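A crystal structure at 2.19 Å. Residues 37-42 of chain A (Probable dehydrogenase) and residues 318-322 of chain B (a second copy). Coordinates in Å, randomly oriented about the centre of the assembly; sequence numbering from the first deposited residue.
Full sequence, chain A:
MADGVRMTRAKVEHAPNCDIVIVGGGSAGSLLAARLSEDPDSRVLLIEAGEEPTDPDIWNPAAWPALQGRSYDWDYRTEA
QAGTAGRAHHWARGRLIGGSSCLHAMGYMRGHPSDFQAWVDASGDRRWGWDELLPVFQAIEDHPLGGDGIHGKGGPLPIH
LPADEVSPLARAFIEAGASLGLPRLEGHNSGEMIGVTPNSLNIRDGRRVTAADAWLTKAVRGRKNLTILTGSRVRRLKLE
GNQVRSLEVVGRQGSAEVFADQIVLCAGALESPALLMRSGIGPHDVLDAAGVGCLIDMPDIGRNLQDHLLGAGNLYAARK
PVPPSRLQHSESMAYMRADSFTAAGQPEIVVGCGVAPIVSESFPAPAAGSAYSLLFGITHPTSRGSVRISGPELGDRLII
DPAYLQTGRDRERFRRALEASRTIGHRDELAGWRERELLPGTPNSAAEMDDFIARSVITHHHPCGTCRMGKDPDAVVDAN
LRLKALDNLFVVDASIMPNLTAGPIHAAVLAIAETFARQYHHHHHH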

# COMPACT_ATOMS: atom_id res chain seq x y z
N SER A 37 -16.14 -4.62 -15.21
CA SER A 37 -16.55 -5.72 -16.07
C SER A 37 -15.53 -6.86 -16.06
O SER A 37 -15.73 -7.88 -16.73
CB SER A 37 -16.81 -5.25 -17.50
OG SER A 37 -15.60 -4.77 -18.10
N GLU A 38 -14.46 -6.69 -15.30
CA GLU A 38 -13.52 -7.79 -15.07
C GLU A 38 -14.17 -8.94 -14.30
O GLU A 38 -13.81 -10.09 -14.50
CB GLU A 38 -12.26 -7.30 -14.35
CG GLU A 38 -11.41 -6.38 -15.22
CD GLU A 38 -10.22 -5.81 -14.48
OE1 GLU A 38 -10.00 -6.18 -13.30
OE2 GLU A 38 -9.51 -4.97 -15.08
N ASP A 39 -15.13 -8.61 -13.43
CA ASP A 39 -15.96 -9.64 -12.80
C ASP A 39 -16.99 -10.10 -13.82
O ASP A 39 -17.94 -9.38 -14.12
CB ASP A 39 -16.69 -9.08 -11.58
CG ASP A 39 -17.49 -10.15 -10.83
OD1 ASP A 39 -17.56 -11.31 -11.30
OD2 ASP A 39 -18.06 -9.83 -9.76
N PRO A 40 -16.83 -11.33 -14.33
CA PRO A 40 -17.71 -11.84 -15.39
C PRO A 40 -19.12 -12.07 -14.88
O PRO A 40 -20.04 -12.19 -15.70
CB PRO A 40 -17.05 -13.16 -15.79
CG PRO A 40 -16.38 -13.62 -14.53
CD PRO A 40 -15.89 -12.36 -13.85
N ASP A 41 -19.29 -12.11 -13.56
CA ASP A 41 -20.61 -12.30 -12.94
C ASP A 41 -21.42 -11.01 -12.80
O ASP A 41 -22.58 -11.04 -12.39
CB ASP A 41 -20.46 -12.93 -11.55
CG ASP A 41 -19.91 -14.33 -11.59
OD1 ASP A 41 -19.86 -14.95 -12.69
OD2 ASP A 41 -19.53 -14.83 -10.50
N SER A 42 -20.81 -9.87 -13.11
CA SER A 42 -21.53 -8.61 -12.98
C SER A 42 -21.73 -7.98 -14.35
O SER A 42 -20.77 -7.84 -15.12
CB SER A 42 -20.81 -7.65 -12.02
OG SER A 42 -19.55 -7.27 -12.52
N ALA B 318 -8.07 -18.84 -11.36
CA ALA B 318 -9.24 -18.09 -10.90
C ALA B 318 -10.22 -17.74 -12.03
O ALA B 318 -9.82 -17.39 -13.14
CB ALA B 318 -8.81 -16.84 -10.15
N ARG B 319 -11.51 -17.83 -11.71
CA ARG B 319 -12.60 -17.49 -12.63
C ARG B 319 -12.65 -15.98 -12.91
O ARG B 319 -13.26 -15.54 -13.88
CB ARG B 319 -13.94 -17.91 -12.04
CG ARG B 319 -14.41 -19.30 -12.44
CD ARG B 319 -15.94 -19.30 -12.58
NE ARG B 319 -16.47 -18.30 -11.68
CZ ARG B 319 -17.43 -17.43 -11.98
NH1 ARG B 319 -18.02 -17.44 -13.16
NH2 ARG B 319 -17.79 -16.55 -11.06
N LYS B 320 -12.01 -15.21 -12.04
CA LYS B 320 -12.00 -13.76 -12.15
C LYS B 320 -10.74 -13.23 -11.45
O LYS B 320 -10.13 -13.95 -10.66
CB LYS B 320 -13.27 -13.18 -11.54
CG LYS B 320 -13.48 -13.47 -10.06
CD LYS B 320 -14.94 -13.23 -9.67
CE LYS B 320 -15.14 -13.27 -8.16
NZ LYS B 320 -16.57 -12.98 -7.81
N PRO B 321 -10.34 -11.99 -11.76
CA PRO B 321 -9.15 -11.37 -11.14
C PRO B 321 -9.08 -11.47 -9.61
O PRO B 321 -10.03 -11.16 -8.90
CB PRO B 321 -9.26 -9.91 -11.58
CG PRO B 321 -9.87 -10.00 -12.94
CD PRO B 321 -10.85 -11.16 -12.87
N VAL B 322 -7.92 -11.92 -9.13
CA VAL B 322 -7.59 -11.94 -7.72
C VAL B 322 -6.87 -10.63 -7.42
O VAL B 322 -5.84 -10.35 -8.03
CB VAL B 322 -6.64 -13.11 -7.39
CG1 VAL B 322 -6.30 -13.16 -5.91
CG2 VAL B 322 -7.23 -14.44 -7.85

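Residues 37-42 of chain A and 318-322 of chain B meet through a small contact that buries 305 Å² in all. The touching segments run in roughly opposed directions, 142° apart end to end, and their backbones come nearest at A:Asp39 and B:Lys320, whose CA atoms lie 5.8 Å apart. No backbone hydrogen bond joins the two stretches, so the contact rests on side chains and on packing against carbonyl groups.

The chain A surface is shaped by a type I beta turn from A:Asp39 to A:Ser42. It is closed by a hydrogen bond from A:Ser42 N to A:Asp39 O (3.1 Å), an acceptor that also receives A:Ser42 OG at 3.1 Å. The carboxylate of A:Asp39 reaches forward to accept A:Asp41 N at its OD1 (3.0 Å), bracing the turn from which A:Pro40 and A:Asp41 point toward chain B.

The closest charge pairing is at A:Asp41. Its carboxylate meets the guanidinium of B:Arg319 in a two-pronged salt bridge, with B:Arg319 NH2 donating to A:Asp41 OD2 at 2.5 Å and NH1 to A:Asp41 OD1 at 3.1 Å. OD2 lies near the guanidinium plane, at its edge, where the N-H bonds of a guanidinium lie in its plane and can point at an acceptor. A second, long salt bridge links A:Asp39 OD2 to B:Lys320 NZ at 4.0 Å; at that separation the attraction is chiefly electrostatic.

Van der Waals contacts, several of them carbon against oxygen, accompany these charges. A:Pro40 CD rests 3.6 Å from B:Lys320 CB, and the aliphatic part of the lysine continues past A:Asp39, its CD 3.6 Å from A:Asp39 OD1. B:Pro321 packs against A:Glu38, with its CD 3.5 Å from A:Glu38 O and its CG 3.8 Å from A:Glu38 OE1, placing a ring without a backbone N-H donor against the chain A backbone.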